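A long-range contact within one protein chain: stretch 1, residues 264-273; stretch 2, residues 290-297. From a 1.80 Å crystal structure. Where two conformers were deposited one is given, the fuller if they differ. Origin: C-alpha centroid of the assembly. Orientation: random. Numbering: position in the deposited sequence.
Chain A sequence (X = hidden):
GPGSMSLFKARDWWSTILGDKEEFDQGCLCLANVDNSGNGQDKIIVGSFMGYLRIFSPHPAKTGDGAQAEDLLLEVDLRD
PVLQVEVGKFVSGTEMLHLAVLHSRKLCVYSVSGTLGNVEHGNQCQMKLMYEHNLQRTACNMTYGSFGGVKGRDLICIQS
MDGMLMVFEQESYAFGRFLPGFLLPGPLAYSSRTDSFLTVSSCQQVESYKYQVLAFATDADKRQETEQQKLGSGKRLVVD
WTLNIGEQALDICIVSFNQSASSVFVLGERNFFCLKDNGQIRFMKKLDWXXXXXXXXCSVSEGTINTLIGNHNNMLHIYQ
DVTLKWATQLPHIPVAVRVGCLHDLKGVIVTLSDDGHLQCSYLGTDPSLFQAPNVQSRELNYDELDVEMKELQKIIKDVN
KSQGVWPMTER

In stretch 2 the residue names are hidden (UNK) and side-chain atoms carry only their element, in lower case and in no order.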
ATOM      1  N   VAL A 264       6.948  -0.004  13.342  1.00 26.35           N
ATOM      2  CA  VAL A 264       5.620  -0.486  13.011  1.00 26.19           C
ATOM      3  C   VAL A 264       4.611   0.634  13.201  1.00 28.17           C
ATOM      4  O   VAL A 264       4.354   1.040  14.328  1.00 30.79           O
ATOM      5  CB  VAL A 264       5.214  -1.672  13.905  1.00 25.24           C
ATOM      6  CG1 VAL A 264       3.820  -2.132  13.551  1.00 26.05           C
ATOM      7  CG2 VAL A 264       6.228  -2.804  13.772  1.00 31.13           C
ATOM      8  N   PHE A 265       4.045   1.163  12.125  1.00 21.60           N
ATOM      9  CA  PHE A 265       3.056   2.224  12.317  1.00 22.01           C
ATOM     10  C   PHE A 265       1.661   1.648  12.243  1.00 22.14           C
ATOM     11  O   PHE A 265       1.370   0.838  11.355  1.00 23.84           O
ATOM     12  CB  PHE A 265       3.239   3.330  11.287  1.00 21.70           C
ATOM     13  CG  PHE A 265       4.438   4.178  11.545  1.00 25.31           C
ATOM     14  CD1 PHE A 265       5.694   3.768  11.133  1.00 30.18           C
ATOM     15  CD2 PHE A 265       4.314   5.369  12.231  1.00 28.80           C
ATOM     16  CE1 PHE A 265       6.808   4.562  11.386  1.00 32.54           C
ATOM     17  CE2 PHE A 265       5.416   6.159  12.469  1.00 33.16           C
ATOM     18  CZ  PHE A 265       6.655   5.743  12.063  1.00 27.50           C
ATOM     19  N   VAL A 266       0.811   2.048  13.193  1.00 22.92           N
ATOM     20  CA  VAL A 266      -0.578   1.618  13.206  1.00 22.26           C
ATOM     21  C   VAL A 266      -1.507   2.822  13.172  1.00 21.29           C
ATOM     22  O   VAL A 266      -1.397   3.747  13.988  1.00 22.21           O
ATOM     23  CB  VAL A 266      -0.901   0.751  14.439  1.00 22.98           C
ATOM     24  CG1 VAL A 266      -2.357   0.267  14.365  1.00 22.75           C
ATOM     25  CG2 VAL A 266       0.056  -0.443  14.488  1.00 25.45           C
ATOM     26  N   LEU A 267      -2.390   2.829  12.182  1.00 20.02           N
ATOM     27  CA  LEU A 267      -3.438   3.834  12.109  1.00 25.16           C
ATOM     28  C   LEU A 267      -4.700   3.308  12.775  1.00 26.13           C
ATOM     29  O   LEU A 267      -5.376   2.452  12.215  1.00 26.07           O
ATOM     30  CB  LEU A 267      -3.754   4.204  10.665  1.00 22.74           C
ATOM     31  CG  LEU A 267      -4.787   5.337  10.524  1.00 22.38           C
ATOM     32  CD1 LEU A 267      -4.222   6.652  11.101  1.00 24.77           C
ATOM     33  CD2 LEU A 267      -5.206   5.524   9.057  1.00 26.66           C
ATOM     34  N   GLY A 268      -5.017   3.825  13.958  1.00 23.46           N
ATOM     35  CA  GLY A 268      -6.231   3.430  14.649  1.00 25.51           C
ATOM     36  C   GLY A 268      -7.364   4.382  14.319  1.00 27.90           C
ATOM     37  O   GLY A 268      -7.157   5.401  13.659  1.00 26.60           O
ATOM     38  N   GLU A 269      -8.569   4.061  14.767  1.00 25.43           N
ATOM     39  CA  GLU A 269      -9.716   4.935  14.563  0.51 30.57           C
ATOM     40  C   GLU A 269      -9.582   6.228  15.360  1.00 30.71           C
ATOM     41  O   GLU A 269     -10.164   7.249  15.001  1.00 35.11           O
ATOM     42  CB  GLU A 269     -11.019   4.218  14.954  0.51 34.40           C
ATOM     43  CG  GLU A 269     -11.393   3.060  14.041  0.51 31.56           C
ATOM     44  CD  GLU A 269     -12.727   2.428  14.408  0.51 39.57           C
ATOM     45  OE1 GLU A 269     -13.175   2.592  15.563  0.51 47.28           O
ATOM     46  OE2 GLU A 269     -13.333   1.771  13.539  0.51 34.59           O
ATOM     47  N   ARG A 270      -8.820   6.180  16.452  1.00 28.36           N
ATOM     48  CA  ARG A 270      -8.720   7.334  17.360  1.00 33.08           C
ATOM     49  C   ARG A 270      -7.290   7.826  17.582  1.00 37.18           C
ATOM     50  O   ARG A 270      -7.066   8.967  18.005  1.00 36.00           O
ATOM     51  CB  ARG A 270      -9.328   6.993  18.727  1.00 37.83           C
ATOM     52  CG  ARG A 270     -10.792   6.581  18.704  1.00 42.25           C
ATOM     53  CD  ARG A 270     -11.345   6.483  20.131  1.00 50.90           C
ATOM     54  NE  ARG A 270     -11.236   5.144  20.713  1.00 58.06           N
ATOM     55  CZ  ARG A 270     -11.993   4.105  20.360  1.00 65.93           C
ATOM     56  NH1 ARG A 270     -12.913   4.240  19.411  1.00 73.44           N
ATOM     57  NH2 ARG A 270     -11.832   2.925  20.952  1.00 56.45           N
ATOM     58  N   ASN A 271      -6.330   6.944  17.341  1.00 33.51           N
ATOM     59  CA  ASN A 271      -4.937   7.240  17.627  1.00 30.77           C
ATOM     60  C   ASN A 271      -4.032   6.740  16.527  1.00 28.47           C
ATOM     61  O   ASN A 271      -4.381   5.846  15.757  1.00 30.46           O
ATOM     62  CB  ASN A 271      -4.505   6.616  18.966  1.00 31.27           C
ATOM     63  CG  ASN A 271      -5.214   7.227  20.157  1.00 32.01           C
ATOM     64  OD1 ASN A 271      -4.721   8.172  20.771  1.00 31.35           O
ATOM     65  ND2 ASN A 271      -6.373   6.673  20.507  1.00 34.23           N
ATOM     66  N   PHE A 272      -2.853   7.324  16.475  1.00 23.44           N
ATOM     67  CA  PHE A 272      -1.821   6.913  15.559  1.00 25.01           C
ATOM     68  C   PHE A 272      -0.648   6.436  16.425  1.00 22.01           C
ATOM     69  O   PHE A 272      -0.255   7.120  17.382  1.00 23.04           O
ATOM     70  CB  PHE A 272      -1.523   8.118  14.640  1.00 36.82           C
ATOM     71  CG  PHE A 272      -0.156   8.172  14.055  1.00 29.85           C
ATOM     72  CD1 PHE A 272       0.287   7.194  13.190  1.00 38.87           C
ATOM     73  CD2 PHE A 272       0.638   9.290  14.259  1.00 39.10           C
ATOM     74  CE1 PHE A 272       1.543   7.289  12.603  1.00 35.84           C
ATOM     75  CE2 PHE A 272       1.879   9.397  13.676  1.00 31.90           C
ATOM     76  CZ  PHE A 272       2.339   8.395  12.847  1.00 36.14           C
ATOM     77  N   PHE A 273      -0.129   5.250  16.122  1.00 22.76           N
ATOM     78  CA  PHE A 273       0.928   4.631  16.919  1.00 22.41           C
ATOM     79  C   PHE A 273       2.204   4.384  16.118  1.00 24.92           C
ATOM     80  O   PHE A 273       2.156   3.958  14.964  1.00 25.31           O
ATOM     81  CB  PHE A 273       0.474   3.271  17.481  1.00 23.15           C
ATOM     82  CG  PHE A 273      -0.784   3.316  18.305  1.00 24.77           C
ATOM     83  CD1 PHE A 273      -2.035   3.329  17.699  1.00 26.06           C
ATOM     84  CD2 PHE A 273      -0.720   3.273  19.699  1.00 26.70           C
ATOM     85  CE1 PHE A 273      -3.222   3.337  18.480  1.00 24.97           C
ATOM     86  CE2 PHE A 273      -1.885   3.264  20.479  1.00 28.43           C
ATOM     87  CZ  PHE A 273      -3.132   3.316  19.871  1.00 29.47           C
ATOM     88  N   UNK A 290     -11.345  12.010  12.530  1.00 37.35           N
ATOM     89  CA  UNK A 290     -11.391  10.604  12.108  1.00 35.39           C
ATOM     90  C   UNK A 290     -10.539  10.366  10.861  1.00 30.96           C
ATOM     91  O   UNK A 290     -10.827  10.919   9.804  1.00 30.82           O
ATOM     92  c   UNK A 290     -12.823  10.157  11.818  1.00 37.48           C
ATOM     93  o   UNK A 290     -13.631  10.247  12.977  1.00 49.38           O
ATOM     94  N   UNK A 291      -9.511   9.518  10.973  1.00 33.11           N
ATOM     95  CA  UNK A 291      -8.670   9.289   9.790  1.00 26.27           C
ATOM     96  C   UNK A 291      -9.325   8.364   8.761  1.00 32.38           C
ATOM     97  O   UNK A 291     -10.192   7.544   9.099  1.00 29.73           O
ATOM     98  c   UNK A 291      -7.960   7.873  11.599  1.00 29.05           C
ATOM     99  c   UNK A 291      -7.412   8.641  10.375  1.00 23.94           C
ATOM    100  c   UNK A 291      -9.007   8.816  12.166  1.00 31.36           C
ATOM    101  N   UNK A 292      -8.905   8.506   7.509  1.00 26.55           N
ATOM    102  CA  UNK A 292      -9.339   7.605   6.452  1.00 29.42           C
ATOM    103  C   UNK A 292      -8.178   6.758   5.944  1.00 30.31           C
ATOM    104  O   UNK A 292      -8.385   5.627   5.527  1.00 27.57           O
ATOM    105  o   UNK A 292      -9.038   9.361   4.838  1.00 38.97           O
ATOM    106  c   UNK A 292      -9.955   8.387   5.299  1.00 32.65           C
ATOM    107  N   UNK A 293      -6.961   7.299   5.976  1.00 25.03           N
ATOM    108  CA  UNK A 293      -5.812   6.554   5.482  1.00 23.94           C
ATOM    109  C   UNK A 293      -4.517   7.217   5.927  1.00 21.82           C
ATOM    110  O   UNK A 293      -4.534   8.344   6.428  1.00 23.70           O
ATOM    111  s   UNK A 293      -5.689   8.107   3.180  1.00 31.21           S
ATOM    112  c   UNK A 293      -5.854   6.469   3.952  1.00 24.10           C
ATOM    113  N   UNK A 294      -3.386   6.548   5.726  1.00 18.29           N
ATOM    114  CA  UNK A 294      -2.104   7.153   6.136  1.00 19.91           C
ATOM    115  C   UNK A 294      -0.919   6.550   5.399  1.00 22.96           C
ATOM    116  O   UNK A 294      -1.059   5.550   4.682  1.00 21.62           O
ATOM    117  c   UNK A 294       0.056   4.772   9.931  1.00 26.65           C
ATOM    118  c   UNK A 294      -1.368   5.811   8.254  1.00 24.04           C
ATOM    119  c   UNK A 294      -0.114   3.527   9.334  1.00 25.58           C
ATOM    120  c   UNK A 294      -1.527   4.559   7.650  1.00 23.03           C
ATOM    121  c   UNK A 294      -2.020   7.063   7.684  1.00 26.40           C
ATOM    122  c   UNK A 294      -0.514   5.914   9.354  1.00 23.52           C
ATOM    123  c   UNK A 294      -0.913   3.405   8.193  1.00 25.06           C
ATOM    124  N   UNK A 295       0.231   7.203   5.529  1.00 20.97           N
ATOM    125  CA  UNK A 295       1.461   6.733   4.923  1.00 24.51           C
ATOM    126  C   UNK A 295       2.659   7.400   5.589  1.00 21.77           C
ATOM    127  O   UNK A 295       2.940   8.572   5.317  1.00 23.81           O
ATOM    128  c   UNK A 295       1.493   7.036   3.410  1.00 21.99           C
ATOM    129  c   UNK A 295       2.610   4.972   2.529  1.00 28.64           C
ATOM    130  c   UNK A 295       3.080   7.200   1.446  1.00 29.16           C
ATOM    131  c   UNK A 295       2.756   6.479   2.746  1.00 26.05           C
ATOM    132  N   UNK A 296       3.373   6.660   6.459  1.00 24.52           N
ATOM    133  CA  UNK A 296       4.712   7.085   6.891  1.00 23.16           C
ATOM    134  C   UNK A 296       5.618   7.050   5.668  1.00 26.31           C
ATOM    135  O   UNK A 296       5.817   5.950   5.141  1.00 24.56           O
ATOM    136  c   UNK A 296       3.879   5.235   8.222  1.00 27.05           C
ATOM    137  c   UNK A 296       5.136   6.018   7.918  1.00 22.39           C
ATOM    138  c   UNK A 296       3.017   5.333   6.991  1.00 26.12           C
ATOM    139  N   UNK A 297       6.123   8.194   5.207  1.00 25.46           N
ATOM    140  CA  UNK A 297       6.659   8.264   3.837  1.00 27.18           C
ATOM    141  C   UNK A 297       8.093   8.735   3.725  1.00 27.88           C
ATOM    142  O   UNK A 297       8.708   8.568   2.675  1.00 28.01           O
ATOM    143  c   UNK A 297       6.735  12.899   2.934  1.00 27.46           C
ATOM    144  c   UNK A 297       6.679  11.532   2.612  1.00 27.50           C
ATOM    145  c   UNK A 297       5.842  10.659   3.308  1.00 26.46           C
ATOM    146  c   UNK A 297       5.933  13.389   3.954  1.00 32.40           C
ATOM    147  c   UNK A 297       5.044  11.185   4.317  1.00 29.79           C
ATOM    148  c   UNK A 297       5.775   9.173   2.962  1.00 26.51           C
ATOM    149  c   UNK A 297       5.090  12.537   4.646  1.00 30.06           C
ATOM    150  o   UNK A 297       5.970  14.722   4.303  1.00 35.39           O
TER
HETATM  151  O   HOH W   1     -12.455   7.185  13.697  1.00 54.13           O

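Position 290 carries one carbon and then one oxygen, a short hydroxyl arm that makes no direct contact with stretch 1. This is S290. Water 1 donates to E269 O at 2.6 Å and has a weak hydrogen bond to S290 OG at 3.4 Å, so the link to the turn here is loose.

Position 291 has three carbons that close a ring onto its own backbone nitrogen, which only proline does. The ring packs against the end of the strand and the turn that follows, touching G268 O, E269 O and L267 CD1: P291. P291 CG is 3.3 Å from G268 O and P291 CD 3.4 Å from E269 O, while P291 CB meets L267 CD1 at 3.8 Å. G268 has no side chain; an ideal CB would point away from stretch 2 and clash with N271 O of its own hairpin, 3.0 Å away.

Position 292 again shows one carbon and one oxygen, with CB pointing away from stretch 1: S292. Its hydroxyl is hydrogen-bonded elsewhere in the structure.

At position 293 one carbon is followed by a sulfur, and CB points away; the backbone rather than the sulfur meets L267 CD2. This is C293, whose C lies 3.6 Å from L267 CD2.

Position 294 has one carbon bearing a ring of six carbons, with no oxygen, and CB points toward stretch 1. L267 CB lies over one face of the ring, with F265 O and F272 CE1 at its edge. The residue is F294, chi1 at 90°. L267 CB sits almost exactly on the ring axis, 3.6 Å from the centroid of the F294 ring and 4° off the normal, a CH-pi contact. At the edge, F265 O is 3.7 Å from F294 CZ, and F272 CE1 is 4.0 Å from F294 CE2.

Position 295 has four carbons forked at the second; its CB points away, and no atom touches stretch 1: L295.

Position 296 repeats the three-carbon ring closed onto backbone nitrogen, and it lies over one face of the F265 ring: P296. P296 CG is 3.5 Å from F265 CG, in a second CH-pi contact.

Position 297 has one carbon, then a six-carbon ring bearing an oxygen, and makes no contact with stretch 1: Y297.

The two strands run nearly antiparallel, at 168°, with axes no closer than 8.1 Å, and no hydrogen bond joins them directly. Pairing belongs to the hairpin within stretch 1, where V266 N donates to F273 O and F273 N to V266 O, both at 2.9 Å. The rule across the gap is packing: F265 and L267 have CB toward stretch 2, and P291, F294 and P296 have CB toward stretch 1. Together the two stretches bury 420 Å², with the largest shares at L267 and F294.

Stretch 2 290-297: SPSCFLPY
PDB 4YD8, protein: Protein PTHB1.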